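Beta-glucosidase (Saccharopolyspora erythraea D, PDB 5M6G) probably hydrolyses terminal, non-reducing beta-D-glucosyl residues with release of beta-D-glucose, as a family 3 glycosyl hydrolase. Local coordinates at residues W587-S590 against F591-P595; P604-P607 against H608-L612; D517-D520 against R521-A525; S251-E254 against L255-H259; A438-I441 against G442-S445. All coordinates share one frame; numbering follows the deposited sequence.

In the fold
Contact 4 comes first along the chain and lies in the N-terminal TIM-barrel-type domain, on helix 252-259; contacts 5, 3, 1 and 2 follow in that order within the C-terminal domain. Contacts 5 and 3, with centres about 17 Å apart, belong to helices 441-445 and 518-528, which follow strands 431-434 and 493-499, neighbours in the six-stranded mixed sheet. Contacts 1 and 2 lie in the loop region after helix 567-573 and touch directly through a backbone pairing of W587 with F606; their centres are about 13 Å apart. Contacts 4 and 5 are about 37 Å apart between centres, on opposite sides of the chain's centre, so the contacts lie in both domains of the enzyme, four of them in the C-terminal one.

Contact 1: residues W587-S590 against F591-P595; sequences WMRS and FDQLP
Two backbone N-H groups converge on OE1 of Q593. R589 N lies 2.6 Å from Q593 OE1, a very short bond made in the carbonyl plane although bent at the hydrogen (131°), while S590 N reaches the same OE1 at 3.1 Å from above that plane. The glutamine is long enough to fold back over the turn: CG lies anti to its own carbonyl carbon (chi1 -69°), and the chain then runs extended to bring OE1 up to the two donors. Its backbone joins in, Q593 N donating to S590 O at 3.0 Å. S590 suits the start of the short 3-10 segment 591-593 because its OG, anti to the backbone N, accepts from D592 N two residues on at 3.0 Å, an ST turn. On the apolar side M588 bends at chi3, and SD passes 4.4 Å from F591 CB, while M588 CB meets L594 CD2 at 4.2 Å. The amide's other end is used as well, Q593 NE2 donating to D603 O, and the R589 guanidinium turns away to a salt bridge with D603. The turn therefore lies against the later loop around Q602 and D603, while W587, just ahead of it, packs on strand 555-560 of the C-terminal domain's mixed sheet.

Contact 2: residues P604-P607 against H608-L612; sequences PLFP and HGFGL
P607 to F610 form a type II beta turn, closed by F610 N donating to P607 O at 3.1 Å, with the donor standing above the carbonyl plane. P607 opens the turn, H608 and G609 form its corners, and G609, with phi 85°, holds the position where a CB would be jammed against the preceding carbonyl oxygen. Beyond the corners, F610 CG lies anti to the backbone N (chi1 -177°), which brings the phenyl group back beside P607 and F606. Proline suits its place by the apolar ring it offers: F610 CB packs on P607 CD at 3.7 Å. Further out, F610 CE2 comes within 3.6 Å of F606 CD1. The two aromatic planes are only 25° apart, but the rings have slid past one another, with centroids 5.3 Å apart, and barely overlap. F606 also meets W587 edge-to-face, and both phenylalanines touch L416 of strand 414-418. An alanine in place of F610 is likely to leave the F606 ring without its aromatic neighbour and P607 CD less covered. H608 points the other way, its NE2 hydrogen-bonded to N203. The chemistry thus divides: one backbone bond closes the turn, and apolar contacts of F610 with F606 and P607 add to it.

Contact 3: residues D517-D520 against R521-A525; sequences DEED and RATIA
R521 curls back along the first turn of its helix and lays its guanidinium beside E518. CG sits anti to the carbonyl carbon (chi1 -53°), and a bend at chi3 (-102°) swings the group toward the helix start, where one face looks onto D517 O and E518 CA. NH2 touches E518 CG at 3.5 Å, yet E518 OE2 remains 4.2 Å from R521 NH2, beyond a salt bridge, with the carboxylate and guanidinium planes 79° apart. R521 NE instead donates to L516 O, a bond that helps fix the bent chain. D517 is the N-cap: its OD1 accepts from D520 N at 2.8 Å, nearly straight, and its short side chain is well suited to turn back to the N-H of D520. Helix 518-528 is the crossover of a beta-alpha-beta unit between strands 493-499 and 534-539, and D520 and I524 face strand 493-499. D520 OD2 accepts from G499 N, and D520 OD1 shares K436 with D517 OD2, so the one lysine would offset part of the charge of both acids. I524, beta-branched and apolar, packs on A496 and V498. On another side E519 extends fully to R482, and a water bridges the gap to T523, donating to E519 OE1 at 2.8 Å and accepting from T523 OG1 at 2.7 Å.

Contact 4: residues S251-E254 against L255-H259; sequences SEQE and LREIH
E252 and R256, one helical turn apart, lie side by side and point the same way, joined by a salt bridge. R256 NE meets E252 OE2 at 2.9 Å on the anti side of the carboxylate, nearly straight (167°) and within the guanidinium plane; NH2 adds a weak bond to the same oxygen. The E252 chain reaches this place because CG is anti to the backbone N (chi1 -176°) and the rest is extended. The hydroxyl of Y291 is also hydrogen-bonded to E252 OE2, and E300 takes R256 NH2 in a second salt bridge, so both charged groups are held on the protein side. A methionine in place of R256 would probably leave the carboxylates of E252 and E300 without their shared cation. The more exposed flank is built differently: Q253 NE2 donates to E257 OE2 at 2.9 Å, but the carboxylate is met from above its plane and the two flat groups stand at 85°. At the helix start S251 and E254 form a capping box, S251 OG accepting from E254 N at 2.9 Å while E254 OE1 takes S251 N at 3.0 Å. Buried L255 faces inward, as its apolar branches suit. Helix 252-259 thus lies against helix 290-300 through L255 and R256, and against W281 of strand 280-281 through E252 and L255.

Contact 5: residues A438-I441 against G442-S445; sequences ADDI and GNQS
An aspartate N-cap opens the short helix 441-445, which follows strand 431-434 in the C-terminal domain. D440 OD1 accepts from N443 N at 2.8 Å, and D440 O takes Q444 N at 3.0 Å, so the acid and its own carbonyl receive the first turn's donors together. With CG anti to the backbone N (chi1 -163°), the carboxylate lies over the N443 amide, the two planes stacked only 8° apart, CG of D440 3.4 Å from N443 ND2. Asparagine suits that place because its amide is used at both ends, OD1 bonding S456 OG and ND2 donating to K436 O; D440 OD1 is further gripped by G457 N. G442 is buried, and a CB here would come about 3.5 Å from D440 OD1. Q444 runs alongside I441, its CG in the crowded position between backbone N and carbonyl carbon (chi1 78°), and its NE2 is spent on G563 O and T463 O. The isoleucine's apolar branches pack on D458 and T464, near G462 and a bound magnesium ion. A water accepts from D440 N and lies 2.8 Å from Q444 OE1, bridging cap and helix. At the end of the short helix S445 OG donates to I441 O at 2.8 Å.

Contact 1: residues W587-S590 against F591-P595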
loop_
_atom_site.group_PDB
_atom_site.type_symbol
_atom_site.label_atom_id
_atom_site.label_comp_id
_atom_site.label_asym_id
_atom_site.label_seq_id
_atom_site.Cartn_x
_atom_site.Cartn_y
_atom_site.Cartn_z
ATOM N N TRP A 587 -10.475 18.143 6.070
ATOM C CA TRP A 587 -9.264 18.951 6.199
ATOM C C TRP A 587 -9.378 19.889 7.399
ATOM O O TRP A 587 -10.258 20.757 7.430
ATOM C CB TRP A 587 -9.007 19.745 4.920
ATOM C CG TRP A 587 -7.600 20.240 4.792
ATOM C CD1 TRP A 587 -6.946 21.099 5.635
ATOM C CD2 TRP A 587 -6.670 19.917 3.745
ATOM N NE1 TRP A 587 -5.660 21.326 5.175
ATOM C CE2 TRP A 587 -5.469 20.609 4.020
ATOM C CE3 TRP A 587 -6.737 19.107 2.605
ATOM C CZ2 TRP A 587 -4.346 20.508 3.202
ATOM C CZ3 TRP A 587 -5.612 19.013 1.788
ATOM C CH2 TRP A 587 -4.440 19.710 2.090
ATOM N N MET A 588 -8.442 19.765 8.340
ATOM C CA MET A 588 -8.524 20.455 9.626
ATOM C C MET A 588 -8.414 21.979 9.488
ATOM O O MET A 588 -7.674 22.504 8.647
ATOM C CB MET A 588 -7.408 19.957 10.548
ATOM C CG MET A 588 -6.018 20.468 10.132
ATOM S SD MET A 588 -4.622 19.632 10.879
ATOM C CE MET A 588 -4.226 18.425 9.604
ATOM N N ARG A 589 -9.159 22.698 10.350
ATOM C CA ARG A 589 -8.862 24.107 10.600
ATOM C C ARG A 589 -7.666 24.248 11.524
ATOM O O ARG A 589 -6.983 25.278 11.511
ATOM C CB ARG A 589 -10.048 24.834 11.250
ATOM C CG ARG A 589 -11.157 25.224 10.318
ATOM C CD ARG A 589 -12.177 26.138 11.018
ATOM N NE ARG A 589 -13.370 26.270 10.194
ATOM C CZ ARG A 589 -13.461 27.066 9.137
ATOM N NH1 ARG A 589 -12.421 27.811 8.766
ATOM N NH2 ARG A 589 -14.587 27.105 8.439
ATOM N N SER A 590 -7.425 23.229 12.339
ATOM C CA SER A 590 -6.402 23.282 13.365
ATOM C C SER A 590 -6.000 21.858 13.708
ATOM O O SER A 590 -6.849 20.966 13.755
ATOM C CB SER A 590 -6.916 24.011 14.613
ATOM O OG SER A 590 -6.093 23.741 15.723
ATOM N N PHE A 591 -4.699 21.661 13.932
ATOM C CA PHE A 591 -4.191 20.405 14.476
ATOM C C PHE A 591 -4.952 19.978 15.733
ATOM O O PHE A 591 -5.099 18.776 16.000
ATOM C CB PHE A 591 -2.701 20.584 14.770
ATOM C CG PHE A 591 -2.000 19.336 15.172
ATOM C CD1 PHE A 591 -1.607 18.405 14.208
ATOM C CD2 PHE A 591 -1.702 19.097 16.506
ATOM C CE1 PHE A 591 -0.944 17.244 14.575
ATOM C CE2 PHE A 591 -1.043 17.939 16.886
ATOM C CZ PHE A 591 -0.654 17.010 15.912
ATOM N N ASP A 592 -5.459 20.945 16.507
ATOM C CA ASP A 592 -6.181 20.651 17.740
ATOM C C ASP A 592 -7.489 19.903 17.506
ATOM O O ASP A 592 -8.053 19.361 18.461
ATOM C CB ASP A 592 -6.469 21.954 18.501
ATOM C CG ASP A 592 -5.209 22.604 19.045
ATOM O OD1 ASP A 592 -4.162 21.925 19.090
ATOM O OD2 ASP A 592 -5.265 23.792 19.440
ATOM N N GLN A 593 -7.998 19.883 16.274
ATOM C CA GLN A 593 -9.231 19.165 15.968
ATOM C C GLN A 593 -9.009 17.684 15.704
ATOM O O GLN A 593 -9.986 16.924 15.686
ATOM C CB GLN A 593 -9.917 19.758 14.737
ATOM C CG GLN A 593 -10.511 21.165 14.915
ATOM C CD GLN A 593 -10.897 21.771 13.578
ATOM O OE1 GLN A 593 -10.119 21.727 12.619
ATOM N NE2 GLN A 593 -12.110 22.302 13.491
ATOM N N LEU A 594 -7.775 17.259 15.449
ATOM C CA LEU A 594 -7.542 15.849 15.165
ATOM C C LEU A 594 -7.890 15.006 16.391
ATOM O O LEU A 594 -7.580 15.394 17.516
ATOM C CB LEU A 594 -6.092 15.601 14.746
ATOM C CG LEU A 594 -5.616 16.418 13.553
ATOM C CD1 LEU A 594 -4.257 15.903 13.112
ATOM C CD2 LEU A 594 -6.640 16.323 12.427
ATOM N N PRO A 595 -8.552 13.857 16.177
ATOM C CA PRO A 595 -9.034 13.376 14.872
ATOM C C PRO A 595 -10.272 14.132 14.385
ATOM O O PRO A 595 -11.171 14.394 15.192
ATOM C CB PRO A 595 -9.379 11.911 15.154
ATOM C CG PRO A 595 -9.796 11.925 16.618
ATOM C CD PRO A 595 -8.841 12.893 17.259
#

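Contact 2: residues P604-P607 against H608-L612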
loop_
_atom_site.group_PDB
_atom_site.type_symbol
_atom_site.label_atom_id
_atom_site.label_comp_id
_atom_site.label_asym_id
_atom_site.label_seq_id
_atom_site.Cartn_x
_atom_site.Cartn_y
_atom_site.Cartn_z
ATOM N N PRO A 604 -14.665 22.134 9.718
ATOM C CA PRO A 604 -13.374 21.954 9.055
ATOM C C PRO A 604 -13.027 23.125 8.140
ATOM O O PRO A 604 -13.882 23.920 7.750
ATOM C CB PRO A 604 -13.598 20.677 8.231
ATOM C CG PRO A 604 -15.014 20.818 7.775
ATOM C CD PRO A 604 -15.752 21.485 8.962
ATOM N N LEU A 605 -11.737 23.208 7.795
ATOM C CA LEU A 605 -11.315 24.140 6.749
ATOM C C LEU A 605 -11.949 23.771 5.412
ATOM O O LEU A 605 -12.496 24.633 4.715
ATOM C CB LEU A 605 -9.789 24.154 6.634
ATOM C CG LEU A 605 -9.212 25.154 5.632
ATOM C CD1 LEU A 605 -9.533 26.590 6.081
ATOM C CD2 LEU A 605 -7.710 24.963 5.478
ATOM N N PHE A 606 -11.873 22.486 5.033
ATOM C CA PHE A 606 -12.557 21.938 3.866
ATOM C C PHE A 606 -13.221 20.625 4.265
ATOM O O PHE A 606 -12.554 19.749 4.845
ATOM C CB PHE A 606 -11.592 21.675 2.686
ATOM C CG PHE A 606 -10.742 22.851 2.305
ATOM C CD1 PHE A 606 -11.279 23.911 1.603
ATOM C CD2 PHE A 606 -9.392 22.874 2.622
ATOM C CE1 PHE A 606 -10.487 24.994 1.237
ATOM C CE2 PHE A 606 -8.593 23.955 2.253
ATOM C CZ PHE A 606 -9.148 25.015 1.575
ATOM N N PRO A 607 -14.494 20.416 3.936
ATOM C CA PRO A 607 -15.164 19.166 4.309
ATOM C C PRO A 607 -14.810 18.022 3.369
ATOM O O PRO A 607 -14.336 18.212 2.247
ATOM C CB PRO A 607 -16.649 19.510 4.183
ATOM C CG PRO A 607 -16.671 20.512 3.037
ATOM C CD PRO A 607 -15.377 21.308 3.161
ATOM N N HIS A 608 -15.069 16.814 3.861
ATOM C CA HIS A 608 -15.011 15.616 3.036
ATOM C C HIS A 608 -15.841 15.811 1.772
ATOM O O HIS A 608 -16.934 16.368 1.815
ATOM C CB HIS A 608 -15.535 14.427 3.848
ATOM C CG HIS A 608 -15.386 13.110 3.161
ATOM N ND1 HIS A 608 -16.230 12.696 2.154
ATOM C CD2 HIS A 608 -14.484 12.113 3.331
ATOM C CE1 HIS A 608 -15.851 11.505 1.727
ATOM N NE2 HIS A 608 -14.801 11.124 2.432
ATOM N N GLY A 609 -15.303 15.384 0.634
ATOM C CA GLY A 609 -16.010 15.528 -0.621
ATOM C C GLY A 609 -15.844 16.865 -1.311
ATOM O O GLY A 609 -16.392 17.047 -2.402
ATOM N N PHE A 610 -15.110 17.800 -0.716
ATOM C CA PHE A 610 -14.927 19.123 -1.295
ATOM C C PHE A 610 -13.922 19.067 -2.439
ATOM O O PHE A 610 -12.903 18.373 -2.362
ATOM C CB PHE A 610 -14.446 20.107 -0.225
ATOM C CG PHE A 610 -14.290 21.521 -0.719
ATOM C CD1 PHE A 610 -15.378 22.369 -0.777
ATOM C CD2 PHE A 610 -13.048 21.998 -1.114
ATOM C CE1 PHE A 610 -15.233 23.672 -1.228
ATOM C CE2 PHE A 610 -12.897 23.297 -1.566
ATOM C CZ PHE A 610 -13.988 24.132 -1.625
ATOM N N GLY A 611 -14.223 19.791 -3.510
ATOM C CA GLY A 611 -13.274 19.945 -4.596
ATOM C C GLY A 611 -13.775 20.931 -5.630
ATOM O O GLY A 611 -14.888 20.785 -6.143
ATOM N N LEU A 612 -12.972 21.943 -5.934
ATOM C CA LEU A 612 -13.337 22.913 -6.955
ATOM C C LEU A 612 -13.008 22.388 -8.351
ATOM O O LEU A 612 -12.261 21.421 -8.525
ATOM C CB LEU A 612 -12.606 24.229 -6.717
ATOM C CG LEU A 612 -12.853 24.883 -5.360
ATOM C CD1 LEU A 612 -11.969 26.103 -5.205
ATOM C CD2 LEU A 612 -14.321 25.253 -5.202
#

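Contact 3: residues D517-D520 against R521-A525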
loop_
_atom_site.group_PDB
_atom_site.type_symbol
_atom_site.label_atom_id
_atom_site.label_comp_id
_atom_site.label_asym_id
_atom_site.label_seq_id
_atom_site.Cartn_x
_atom_site.Cartn_y
_atom_site.Cartn_z
ATOM N N ASP A 517 6.771 22.961 7.243
ATOM C CA ASP A 517 8.061 23.199 7.868
ATOM C C ASP A 517 8.577 24.591 7.496
ATOM O O ASP A 517 7.955 25.345 6.733
ATOM C CB ASP A 517 9.057 22.093 7.506
ATOM C CG ASP A 517 9.373 22.011 6.020
ATOM O OD1 ASP A 517 9.197 23.001 5.284
ATOM O OD2 ASP A 517 9.840 20.933 5.586
ATOM N N GLU A 518 9.728 24.952 8.058
ATOM C CA GLU A 518 10.153 26.340 7.920
ATOM C C GLU A 518 10.641 26.628 6.509
ATOM O O GLU A 518 10.507 27.758 6.028
ATOM C CB GLU A 518 11.213 26.678 8.971
ATOM C CG GLU A 518 10.599 26.765 10.378
ATOM C CD GLU A 518 11.406 27.611 11.353
ATOM O OE1 GLU A 518 12.579 27.928 11.049
ATOM O OE2 GLU A 518 10.850 27.980 12.416
ATOM N N GLU A 519 11.163 25.616 5.819
ATOM C CA GLU A 519 11.570 25.819 4.435
ATOM C C GLU A 519 10.367 26.124 3.553
ATOM O O GLU A 519 10.392 27.077 2.761
ATOM C CB GLU A 519 12.321 24.595 3.913
ATOM C CG GLU A 519 12.586 24.683 2.409
ATOM C CD GLU A 519 13.280 23.451 1.830
ATOM O OE1 GLU A 519 13.489 23.437 0.599
ATOM O OE2 GLU A 519 13.622 22.511 2.589
ATOM N N ASP A 520 9.303 25.320 3.664
ATOM C CA ASP A 520 8.122 25.551 2.832
ATOM C C ASP A 520 7.530 26.936 3.075
ATOM O O ASP A 520 7.106 27.611 2.129
ATOM C CB ASP A 520 7.054 24.490 3.095
ATOM C CG ASP A 520 7.469 23.091 2.631
ATOM O OD1 ASP A 520 8.525 22.928 1.980
ATOM O OD2 ASP A 520 6.712 22.141 2.919
ATOM N N ARG A 521 7.469 27.370 4.338
ATOM C CA ARG A 521 6.854 28.668 4.615
ATOM C C ARG A 521 7.755 29.820 4.175
ATOM O O ARG A 521 7.260 30.837 3.679
ATOM C CB ARG A 521 6.490 28.780 6.093
ATOM C CG ARG A 521 5.651 27.612 6.570
ATOM C CD ARG A 521 4.942 27.917 7.834
ATOM N NE ARG A 521 5.641 27.285 8.950
ATOM C CZ ARG A 521 6.535 27.914 9.694
ATOM N NH1 ARG A 521 6.809 29.191 9.451
ATOM N NH2 ARG A 521 7.130 27.272 10.689
ATOM N N ALA A 522 9.073 29.676 4.337
ATOM C CA ALA A 522 10.010 30.667 3.806
ATOM C C ALA A 522 9.905 30.785 2.288
ATOM O O ALA A 522 9.908 31.893 1.740
ATOM C CB ALA A 522 11.440 30.298 4.207
ATOM N N THR A 523 9.829 29.656 1.589
ATOM C CA THR A 523 9.770 29.703 0.131
ATOM C C THR A 523 8.463 30.320 -0.358
ATOM O O THR A 523 8.468 31.150 -1.279
ATOM C CB THR A 523 9.961 28.301 -0.438
ATOM O OG1 THR A 523 11.308 27.890 -0.197
ATOM C CG2 THR A 523 9.701 28.289 -1.942
ATOM N N ILE A 524 7.336 29.947 0.249
ATOM C CA ILE A 524 6.068 30.548 -0.158
ATOM C C ILE A 524 6.070 32.045 0.131
ATOM O O ILE A 524 5.576 32.844 -0.673
ATOM C CB ILE A 524 4.886 29.848 0.533
ATOM C CG1 ILE A 524 4.744 28.403 0.047
ATOM C CG2 ILE A 524 3.601 30.633 0.295
ATOM C CD1 ILE A 524 3.767 27.574 0.897
ATOM N N ALA A 525 6.622 32.451 1.279
ATOM C CA ALA A 525 6.661 33.876 1.609
ATOM C C ALA A 525 7.520 34.640 0.613
ATOM O O ALA A 525 7.156 35.741 0.175
ATOM C CB ALA A 525 7.176 34.076 3.034
HETATM O O HOH W 1 11.876 25.318 -0.614
#

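Contact 4: residues S251-E254 against L255-H259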
loop_
_atom_site.group_PDB
_atom_site.type_symbol
_atom_site.label_atom_id
_atom_site.label_comp_id
_atom_site.label_asym_id
_atom_site.label_seq_id
_atom_site.Cartn_x
_atom_site.Cartn_y
_atom_site.Cartn_z
ATOM N N SER A 251 -16.171 1.149 20.516
ATOM C CA SER A 251 -17.142 0.090 20.738
ATOM C C SER A 251 -17.077 -0.934 19.606
ATOM O O SER A 251 -16.565 -0.664 18.512
ATOM C CB SER A 251 -18.548 0.666 20.814
ATOM O OG SER A 251 -18.935 1.147 19.540
ATOM N N GLU A 252 -17.619 -2.127 19.871
ATOM C CA GLU A 252 -17.739 -3.100 18.790
ATOM C C GLU A 252 -18.625 -2.567 17.673
ATOM O O GLU A 252 -18.361 -2.811 16.488
ATOM C CB GLU A 252 -18.276 -4.431 19.307
ATOM C CG GLU A 252 -18.310 -5.474 18.195
ATOM C CD GLU A 252 -18.527 -6.870 18.702
ATOM O OE1 GLU A 252 -18.531 -7.059 19.937
ATOM O OE2 GLU A 252 -18.685 -7.774 17.857
ATOM N N GLN A 253 -19.668 -1.810 18.025
ATOM C CA GLN A 253 -20.494 -1.179 16.999
ATOM C C GLN A 253 -19.667 -0.249 16.114
ATOM O O GLN A 253 -19.780 -0.288 14.884
ATOM C CB GLN A 253 -21.646 -0.404 17.639
ATOM C CG GLN A 253 -22.583 0.202 16.610
ATOM C CD GLN A 253 -23.707 1.003 17.231
ATOM O OE1 GLN A 253 -23.791 1.138 18.457
ATOM N NE2 GLN A 253 -24.581 1.544 16.386
ATOM N N GLU A 254 -18.834 0.604 16.720
ATOM C CA GLU A 254 -18.026 1.526 15.918
ATOM C C GLU A 254 -17.020 0.765 15.066
ATOM O O GLU A 254 -16.774 1.126 13.904
ATOM C CB GLU A 254 -17.302 2.535 16.819
ATOM C CG GLU A 254 -18.227 3.519 17.532
ATOM C CD GLU A 254 -17.518 4.363 18.594
ATOM O OE1 GLU A 254 -17.166 3.840 19.687
ATOM O OE2 GLU A 254 -17.321 5.564 18.331
ATOM N N LEU A 255 -16.418 -0.281 15.629
ATOM C CA LEU A 255 -15.486 -1.096 14.857
ATOM C C LEU A 255 -16.192 -1.730 13.669
ATOM O O LEU A 255 -15.677 -1.710 12.547
ATOM C CB LEU A 255 -14.856 -2.164 15.754
ATOM C CG LEU A 255 -13.754 -3.043 15.144
ATOM C CD1 LEU A 255 -12.481 -2.232 14.979
ATOM C CD2 LEU A 255 -13.493 -4.299 15.995
ATOM N N ARG A 256 -17.395 -2.261 13.893
ATOM C CA ARG A 256 -18.144 -2.921 12.832
ATOM C C ARG A 256 -18.690 -1.935 11.810
ATOM O O ARG A 256 -18.795 -2.274 10.625
ATOM C CB ARG A 256 -19.293 -3.737 13.425
ATOM C CG ARG A 256 -18.837 -4.947 14.207
ATOM C CD ARG A 256 -20.001 -5.631 14.878
ATOM N NE ARG A 256 -19.660 -6.989 15.294
ATOM C CZ ARG A 256 -19.782 -8.062 14.518
ATOM N NH1 ARG A 256 -20.226 -7.941 13.273
ATOM N NH2 ARG A 256 -19.444 -9.262 14.983
ATOM N N GLU A 257 -19.056 -0.722 12.239
ATOM C CA GLU A 257 -19.664 0.221 11.306
ATOM C C GLU A 257 -18.634 0.998 10.493
ATOM O O GLU A 257 -18.904 1.334 9.333
ATOM C CB GLU A 257 -20.579 1.192 12.057
ATOM C CG GLU A 257 -21.797 0.514 12.660
ATOM C CD GLU A 257 -22.742 1.499 13.313
ATOM O OE1 GLU A 257 -22.319 2.655 13.521
ATOM O OE2 GLU A 257 -23.892 1.114 13.625
ATOM N N ILE A 258 -17.465 1.280 11.056
ATOM C CA ILE A 258 -16.453 2.091 10.377
ATOM C C ILE A 258 -15.368 1.231 9.721
ATOM O O ILE A 258 -15.067 1.397 8.539
ATOM C CB ILE A 258 -15.832 3.110 11.354
ATOM C CG1 ILE A 258 -16.913 4.027 11.928
ATOM C CG2 ILE A 258 -14.728 3.916 10.647
ATOM C CD1 ILE A 258 -16.371 5.122 12.849
ATOM N N HIS A 259 -14.767 0.301 10.469
ATOM C CA HIS A 259 -13.529 -0.338 10.031
ATOM C C HIS A 259 -13.733 -1.692 9.374
ATOM O O HIS A 259 -12.950 -2.068 8.494
ATOM C CB HIS A 259 -12.574 -0.483 11.221
ATOM C CG HIS A 259 -12.233 0.824 11.866
ATOM N ND1 HIS A 259 -11.234 1.646 11.388
ATOM C CD2 HIS A 259 -12.778 1.469 12.927
ATOM C CE1 HIS A 259 -11.169 2.736 12.136
ATOM N NE2 HIS A 259 -12.095 2.653 13.076
#

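Contact 5: residues A438-I441 against G442-S445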
loop_
_atom_site.group_PDB
_atom_site.type_symbol
_atom_site.label_atom_id
_atom_site.label_comp_id
_atom_site.label_asym_id
_atom_site.label_seq_id
_atom_site.Cartn_x
_atom_site.Cartn_y
_atom_site.Cartn_z
ATOM N N ALA A 438 9.101 20.070 -5.916
ATOM C CA ALA A 438 8.838 20.429 -7.309
ATOM C C ALA A 438 9.561 19.531 -8.308
ATOM O O ALA A 438 9.070 19.337 -9.430
ATOM C CB ALA A 438 9.241 21.889 -7.566
ATOM N N ASP A 439 10.737 19.020 -7.948
ATOM C CA ASP A 439 11.635 18.376 -8.900
ATOM C C ASP A 439 12.281 17.162 -8.238
ATOM O O ASP A 439 13.500 17.023 -8.175
ATOM C CB ASP A 439 12.709 19.356 -9.386
ATOM C CG ASP A 439 13.518 18.817 -10.559
ATOM O OD1 ASP A 439 12.958 18.062 -11.377
ATOM O OD2 ASP A 439 14.715 19.166 -10.679
ATOM N N ASP A 440 11.458 16.244 -7.733
ATOM C CA ASP A 440 12.014 15.161 -6.922
ATOM C C ASP A 440 11.106 13.943 -7.061
ATOM O O ASP A 440 10.023 13.904 -6.474
ATOM C CB ASP A 440 12.161 15.595 -5.470
ATOM C CG ASP A 440 13.087 14.688 -4.680
ATOM O OD1 ASP A 440 12.726 13.515 -4.444
ATOM O OD2 ASP A 440 14.178 15.152 -4.287
ATOM N N ILE A 441 11.567 12.960 -7.840
ATOM C CA ILE A 441 10.806 11.731 -8.054
ATOM C C ILE A 441 10.492 11.066 -6.724
ATOM O O ILE A 441 9.361 10.625 -6.476
ATOM C CB ILE A 441 11.590 10.783 -8.979
ATOM C CG1 ILE A 441 11.727 11.393 -10.375
ATOM C CG2 ILE A 441 10.942 9.409 -9.011
ATOM C CD1 ILE A 441 10.422 11.450 -11.141
ATOM N N GLY A 442 11.492 10.975 -5.849
ATOM C CA GLY A 442 11.287 10.255 -4.600
ATOM C C GLY A 442 10.317 10.966 -3.670
ATOM O O GLY A 442 9.476 10.327 -3.036
ATOM N N ASN A 443 10.421 12.294 -3.568
ATOM C CA ASN A 443 9.470 13.024 -2.728
ATOM C C ASN A 443 8.051 12.909 -3.275
ATOM O O ASN A 443 7.092 12.755 -2.508
ATOM C CB ASN A 443 9.866 14.497 -2.596
ATOM C CG ASN A 443 11.126 14.703 -1.766
ATOM O OD1 ASN A 443 11.605 13.787 -1.094
ATOM N ND2 ASN A 443 11.674 15.923 -1.820
ATOM N N GLN A 444 7.890 12.982 -4.598
ATOM C CA GLN A 444 6.546 12.891 -5.155
ATOM C C GLN A 444 6.005 11.470 -5.081
ATOM O O GLN A 444 4.797 11.272 -5.199
ATOM C CB GLN A 444 6.522 13.405 -6.599
ATOM C CG GLN A 444 7.056 12.426 -7.657
ATOM C CD GLN A 444 7.169 13.061 -9.037
ATOM O OE1 GLN A 444 7.532 14.235 -9.162
ATOM N NE2 GLN A 444 6.875 12.282 -10.083
ATOM N N SER A 445 6.868 10.486 -4.858
ATOM C CA SER A 445 6.417 9.112 -4.699
ATOM C C SER A 445 6.116 8.760 -3.254
ATOM O O SER A 445 5.230 7.933 -2.998
ATOM C CB SER A 445 7.472 8.160 -5.259
ATOM O OG SER A 445 7.632 8.385 -6.648
HETATM O O HOH W 2 8.722 16.547 -8.052
#